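Local coordinates for uncharacterized protein (Shewanella oneidensis, PDB 3E8P) that probably hydrolyses medium- and long-chain fatty acyl-CoA thioesters to the free fatty acid and coenzyme A, as a hotdog-fold thioesterase, at residues Q103-V115 with T152-G164. Numbering follows the deposited sequence.
Sequences QRLQTLGTIDMRV and THIAFGTGTYMVG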
loop_
_atom_site.group_PDB
_atom_site.type_symbol
_atom_site.label_atom_id
_atom_site.label_comp_id
_atom_site.label_asym_id
_atom_site.label_seq_id
_atom_site.Cartn_x
_atom_site.Cartn_y
_atom_site.Cartn_z
ATOM N N GLN A 103 -23.973 -16.776 2.529
ATOM C CA GLN A 103 -24.328 -15.369 2.424
ATOM C C GLN A 103 -23.039 -14.582 2.615
ATOM O O GLN A 103 -22.858 -13.504 2.048
ATOM C CB GLN A 103 -25.342 -14.990 3.502
ATOM C CG GLN A 103 -26.737 -15.539 3.243
ATOM C CD GLN A 103 -27.711 -15.208 4.356
ATOM O OE1 GLN A 103 -27.817 -14.055 4.781
ATOM N NE2 GLN A 103 -28.434 -16.220 4.833
ATOM N N ARG A 104 -22.140 -15.141 3.417
ATOM C CA ARG A 104 -20.850 -14.517 3.674
ATOM C C ARG A 104 -20.026 -14.529 2.394
ATOM O O ARG A 104 -19.419 -13.527 2.027
ATOM C CB ARG A 104 -20.101 -15.276 4.772
ATOM C CG ARG A 104 -20.611 -15.015 6.177
ATOM C CD ARG A 104 -20.182 -13.652 6.673
ATOM N NE ARG A 104 -20.563 -13.421 8.063
ATOM C CZ ARG A 104 -19.789 -12.812 8.956
ATOM N NH1 ARG A 104 -18.587 -12.377 8.602
ATOM N NH2 ARG A 104 -20.209 -12.645 10.203
ATOM N N LEU A 105 -20.020 -15.666 1.709
ATOM C CA LEU A 105 -19.259 -15.796 0.481
ATOM C C LEU A 105 -19.692 -14.775 -0.565
ATOM O O LEU A 105 -18.891 -14.364 -1.408
ATOM C CB LEU A 105 -19.410 -17.202 -0.087
ATOM C CG LEU A 105 -18.531 -17.526 -1.293
ATOM C CD1 LEU A 105 -17.063 -17.450 -0.903
ATOM C CD2 LEU A 105 -18.880 -18.917 -1.800
ATOM N N GLN A 106 -20.956 -14.369 -0.513
ATOM C CA GLN A 106 -21.475 -13.392 -1.464
ATOM C C GLN A 106 -20.868 -12.022 -1.206
ATOM O O GLN A 106 -20.744 -11.205 -2.120
ATOM C CB GLN A 106 -23.001 -13.299 -1.361
ATOM C CG GLN A 106 -23.741 -14.534 -1.854
ATOM C CD GLN A 106 -23.579 -14.770 -3.349
ATOM O OE1 GLN A 106 -24.060 -15.771 -3.886
ATOM N NE2 GLN A 106 -22.905 -13.844 -4.028
ATOM N N THR A 107 -20.488 -11.780 0.043
ATOM C CA THR A 107 -19.903 -10.506 0.425
ATOM C C THR A 107 -18.376 -10.458 0.256
ATOM O O THR A 107 -17.793 -9.379 0.195
ATOM C CB THR A 107 -20.259 -10.164 1.887
ATOM O OG1 THR A 107 -21.682 -10.232 2.061
ATOM C CG2 THR A 107 -19.788 -8.758 2.234
ATOM N N LEU A 108 -17.734 -11.621 0.176
ATOM C CA LEU A 108 -16.281 -11.677 0.021
ATOM C C LEU A 108 -15.792 -10.803 -1.134
ATOM O O LEU A 108 -16.291 -10.908 -2.251
ATOM C CB LEU A 108 -15.815 -13.115 -0.222
ATOM C CG LEU A 108 -14.292 -13.277 -0.255
ATOM C CD1 LEU A 108 -13.732 -13.017 1.143
ATOM C CD2 LEU A 108 -13.921 -14.673 -0.727
ATOM N N GLY A 109 -14.807 -9.955 -0.851
ATOM C CA GLY A 109 -14.254 -9.079 -1.873
ATOM C C GLY A 109 -12.988 -8.388 -1.401
ATOM O O GLY A 109 -12.732 -8.304 -0.203
ATOM N N THR A 110 -12.192 -7.897 -2.342
ATOM C CA THR A 110 -10.947 -7.206 -2.012
ATOM C C THR A 110 -11.208 -5.706 -1.876
ATOM O O THR A 110 -11.836 -5.122 -2.745
ATOM C CB THR A 110 -9.912 -7.386 -3.129
ATOM O OG1 THR A 110 -9.874 -8.758 -3.529
ATOM C CG2 THR A 110 -8.528 -6.959 -2.648
ATOM N N ILE A 111 -10.743 -5.092 -0.791
ATOM C CA ILE A 111 -10.907 -3.651 -0.592
ATOM C C ILE A 111 -9.651 -2.998 -1.178
ATOM O O ILE A 111 -9.730 -2.136 -2.052
ATOM C CB ILE A 111 -11.023 -3.300 0.906
ATOM C CG1 ILE A 111 -12.246 -4.005 1.502
ATOM C CG2 ILE A 111 -11.125 -1.778 1.092
ATOM C CD1 ILE A 111 -12.263 -4.033 3.022
ATOM N N ASP A 112 -8.488 -3.418 -0.694
ATOM C CA ASP A 112 -7.233 -2.912 -1.215
ATOM C C ASP A 112 -6.183 -4.011 -1.176
ATOM O O ASP A 112 -6.336 -5.020 -0.486
ATOM C CB ASP A 112 -6.751 -1.674 -0.439
ATOM C CG ASP A 112 -6.287 -1.996 0.967
ATOM O OD1 ASP A 112 -5.266 -2.703 1.116
ATOM O OD2 ASP A 112 -6.940 -1.537 1.930
HETATM N N MSE A 113 -5.126 -3.813 -1.949
HETATM C CA MSE A 113 -4.034 -4.765 -2.016
HETATM C C MSE A 113 -2.743 -4.098 -2.432
HETATM O O MSE A 113 -2.729 -3.199 -3.280
HETATM C CB MSE A 113 -4.337 -5.886 -3.017
HETATM C CG MSE A 113 -3.135 -6.801 -3.256
HETATM SE SE MSE A 113 -3.419 -8.267 -4.511
HETATM C CE MSE A 113 -3.824 -7.205 -6.081
ATOM N N ARG A 114 -1.658 -4.560 -1.823
ATOM C CA ARG A 114 -0.331 -4.075 -2.141
ATOM C C ARG A 114 0.503 -5.269 -2.564
ATOM O O ARG A 114 0.550 -6.284 -1.875
ATOM C CB ARG A 114 0.342 -3.423 -0.931
ATOM C CG ARG A 114 1.823 -3.128 -1.177
ATOM C CD ARG A 114 2.548 -2.702 0.096
ATOM N NE ARG A 114 3.969 -2.458 -0.142
ATOM C CZ ARG A 114 4.518 -1.259 -0.345
ATOM N NH1 ARG A 114 3.773 -0.157 -0.342
ATOM N NH2 ARG A 114 5.829 -1.160 -0.552
ATOM N N VAL A 115 1.156 -5.151 -3.708
ATOM C CA VAL A 115 2.007 -6.215 -4.185
ATOM C C VAL A 115 3.435 -5.700 -4.230
ATOM O O VAL A 115 3.698 -4.604 -4.738
ATOM C CB VAL A 115 1.608 -6.657 -5.599
ATOM C CG1 VAL A 115 2.567 -7.723 -6.094
ATOM C CG2 VAL A 115 0.183 -7.176 -5.598
ATOM N N THR A 152 11.892 -20.318 -4.988
ATOM C CA THR A 152 12.309 -18.919 -5.055
ATOM C C THR A 152 11.128 -17.951 -4.959
ATOM O O THR A 152 10.197 -18.040 -5.755
ATOM C CB THR A 152 13.056 -18.648 -6.365
ATOM O OG1 THR A 152 14.064 -19.654 -6.537
ATOM C CG2 THR A 152 13.716 -17.255 -6.338
ATOM N N HIS A 153 11.173 -17.028 -3.995
ATOM C CA HIS A 153 10.092 -16.067 -3.836
ATOM C C HIS A 153 10.070 -15.071 -4.988
ATOM O O HIS A 153 11.085 -14.462 -5.324
ATOM C CB HIS A 153 10.212 -15.331 -2.494
ATOM C CG HIS A 153 10.159 -16.239 -1.306
ATOM N ND1 HIS A 153 9.084 -17.067 -1.048
ATOM C CD2 HIS A 153 11.048 -16.454 -0.309
ATOM C CE1 HIS A 153 9.314 -17.750 0.059
ATOM N NE2 HIS A 153 10.498 -17.396 0.527
ATOM N N ILE A 154 8.897 -14.918 -5.586
ATOM C CA ILE A 154 8.712 -14.029 -6.718
ATOM C C ILE A 154 8.147 -12.696 -6.271
ATOM O O ILE A 154 8.654 -11.633 -6.642
ATOM C CB ILE A 154 7.754 -14.664 -7.750
ATOM C CG1 ILE A 154 8.315 -16.008 -8.202
ATOM C CG2 ILE A 154 7.599 -13.766 -8.949
ATOM C CD1 ILE A 154 9.713 -15.923 -8.808
ATOM N N ALA A 155 7.101 -12.756 -5.458
ATOM C CA ALA A 155 6.457 -11.551 -4.965
ATOM C C ALA A 155 5.718 -11.823 -3.664
ATOM O O ALA A 155 5.371 -12.966 -3.373
ATOM C CB ALA A 155 5.480 -11.023 -6.004
ATOM N N PHE A 156 5.505 -10.761 -2.886
ATOM C CA PHE A 156 4.764 -10.846 -1.638
ATOM C C PHE A 156 3.571 -9.926 -1.802
ATOM O O PHE A 156 3.613 -8.968 -2.570
ATOM C CB PHE A 156 5.567 -10.331 -0.436
ATOM C CG PHE A 156 6.722 -11.200 -0.038
ATOM C CD1 PHE A 156 6.741 -12.559 -0.335
ATOM C CD2 PHE A 156 7.763 -10.663 0.708
ATOM C CE1 PHE A 156 7.786 -13.374 0.114
ATOM C CE2 PHE A 156 8.804 -11.456 1.163
ATOM C CZ PHE A 156 8.816 -12.828 0.862
ATOM N N GLY A 157 2.511 -10.209 -1.061
ATOM C CA GLY A 157 1.335 -9.368 -1.121
ATOM C C GLY A 157 0.732 -9.161 0.261
ATOM O O GLY A 157 1.084 -9.846 1.222
ATOM N N THR A 158 -0.153 -8.180 0.364
ATOM C CA THR A 158 -0.876 -7.905 1.598
ATOM C C THR A 158 -2.242 -7.425 1.118
ATOM O O THR A 158 -2.328 -6.482 0.328
ATOM C CB THR A 158 -0.202 -6.798 2.447
ATOM O OG1 THR A 158 1.131 -7.194 2.772
ATOM C CG2 THR A 158 -0.968 -6.556 3.748
ATOM N N GLY A 159 -3.305 -8.087 1.566
ATOM C CA GLY A 159 -4.639 -7.680 1.159
ATOM C C GLY A 159 -5.627 -7.450 2.291
ATOM O O GLY A 159 -5.576 -8.111 3.329
ATOM N N THR A 160 -6.522 -6.490 2.089
ATOM C CA THR A 160 -7.554 -6.177 3.059
ATOM C C THR A 160 -8.839 -6.656 2.402
ATOM O O THR A 160 -9.193 -6.216 1.307
ATOM C CB THR A 160 -7.613 -4.673 3.333
ATOM O OG1 THR A 160 -6.353 -4.237 3.868
ATOM C CG2 THR A 160 -8.692 -4.366 4.331
ATOM N N TYR A 161 -9.528 -7.580 3.063
ATOM C CA TYR A 161 -10.742 -8.152 2.509
ATOM C C TYR A 161 -11.996 -7.935 3.332
ATOM O O TYR A 161 -11.954 -7.836 4.561
ATOM C CB TYR A 161 -10.534 -9.648 2.292
ATOM C CG TYR A 161 -9.429 -9.955 1.313
ATOM C CD1 TYR A 161 -9.699 -10.101 -0.043
ATOM C CD2 TYR A 161 -8.102 -10.052 1.736
ATOM C CE1 TYR A 161 -8.674 -10.334 -0.957
ATOM C CE2 TYR A 161 -7.076 -10.279 0.837
ATOM C CZ TYR A 161 -7.365 -10.417 -0.509
ATOM O OH TYR A 161 -6.345 -10.607 -1.415
HETATM N N MSE A 162 -13.114 -7.850 2.625
HETATM C CA MSE A 162 -14.424 -7.681 3.239
HETATM C C MSE A 162 -14.948 -9.107 3.427
HETATM O O MSE A 162 -15.029 -9.870 2.464
HETATM C CB MSE A 162 -15.351 -6.903 2.294
HETATM C CG MSE A 162 -16.673 -6.486 2.902
HETATM SE SE MSE A 162 -16.447 -5.120 4.256
HETATM C CE MSE A 162 -16.317 -3.585 3.085
ATOM N N VAL A 163 -15.292 -9.472 4.658
ATOM C CA VAL A 163 -15.801 -10.818 4.928
ATOM C C VAL A 163 -17.177 -10.812 5.583
ATOM O O VAL A 163 -17.715 -11.861 5.950
ATOM C CB VAL A 163 -14.822 -11.607 5.822
ATOM C CG1 VAL A 163 -13.531 -11.887 5.054
ATOM C CG2 VAL A 163 -14.522 -10.811 7.084
ATOM N N GLY A 164 -17.739 -9.619 5.720
ATOM C CA GLY A 164 -19.049 -9.464 6.326
ATOM C C GLY A 164 -19.607 -8.077 6.060
ATOM O O GLY A 164 -18.967 -7.320 5.292
ATOM O OXT GLY A 164 -20.679 -7.743 6.615
#
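The carbonyl oxygen of Thr160 takes the backbone N-H of Ile111 at 2.8 Å (Ile111 N to Thr160 O). Thr160 also gives its own N-H to the Asp112 carbonyl, Thr160 N to Asp112 O being 3.0 Å, so two successive residues face one: a classic beta bulge, at which strand 109-117 turns a corner. Beyond it Arg114 and Thr158 exchange a pair of backbone bonds; before it Met162 N bonds to Gly109 O, while the return bond from Gly109 N is weak. Strand 109-117 thus lies antiparallel along strand 153-162, at one margin of the subunit's hotdog sheet, and residues 112-115 continue that sheet into a second subunit.

The bulge brings the Ile111 side chain toward its neighbour strand, where CD1 lies against Thr160 CG2 (3.8 Å) and the terminal CE of Met162, a selenomethionine. On the face shared by Asp112 and Thr160, the two side chains cross, with Thr160 OG1 3.3 Å from Asp112 OD1 and hardly farther from OD2. Thr160 OG1 and Asp112 OD2 are each hydrogen-bonded to their counterparts, Asp112 and Thr160, in a third subunit, while Asp112 OD1 forms a salt bridge to Arg114 of a fourth subunit. On the other face, Thr110 lies side by side with Tyr161, its OG1 3.2 Å from Tyr161 CE1, and both hydroxyls converge on Asp78 of helix 70-90. Gly159 leaves room for this ring, which swings over its CA with Tyr161 CG beside the backbone N (chi1 -62°).

At the far end of the contact, where the chain finishes, Arg104 bends at chi2 (-75°) to carry its guanidinium back to the last residues; there Arg104 NH1 bonds to Val163 O at 2.8 Å from above the carbonyl plane, and NH2 bonds to Asn137.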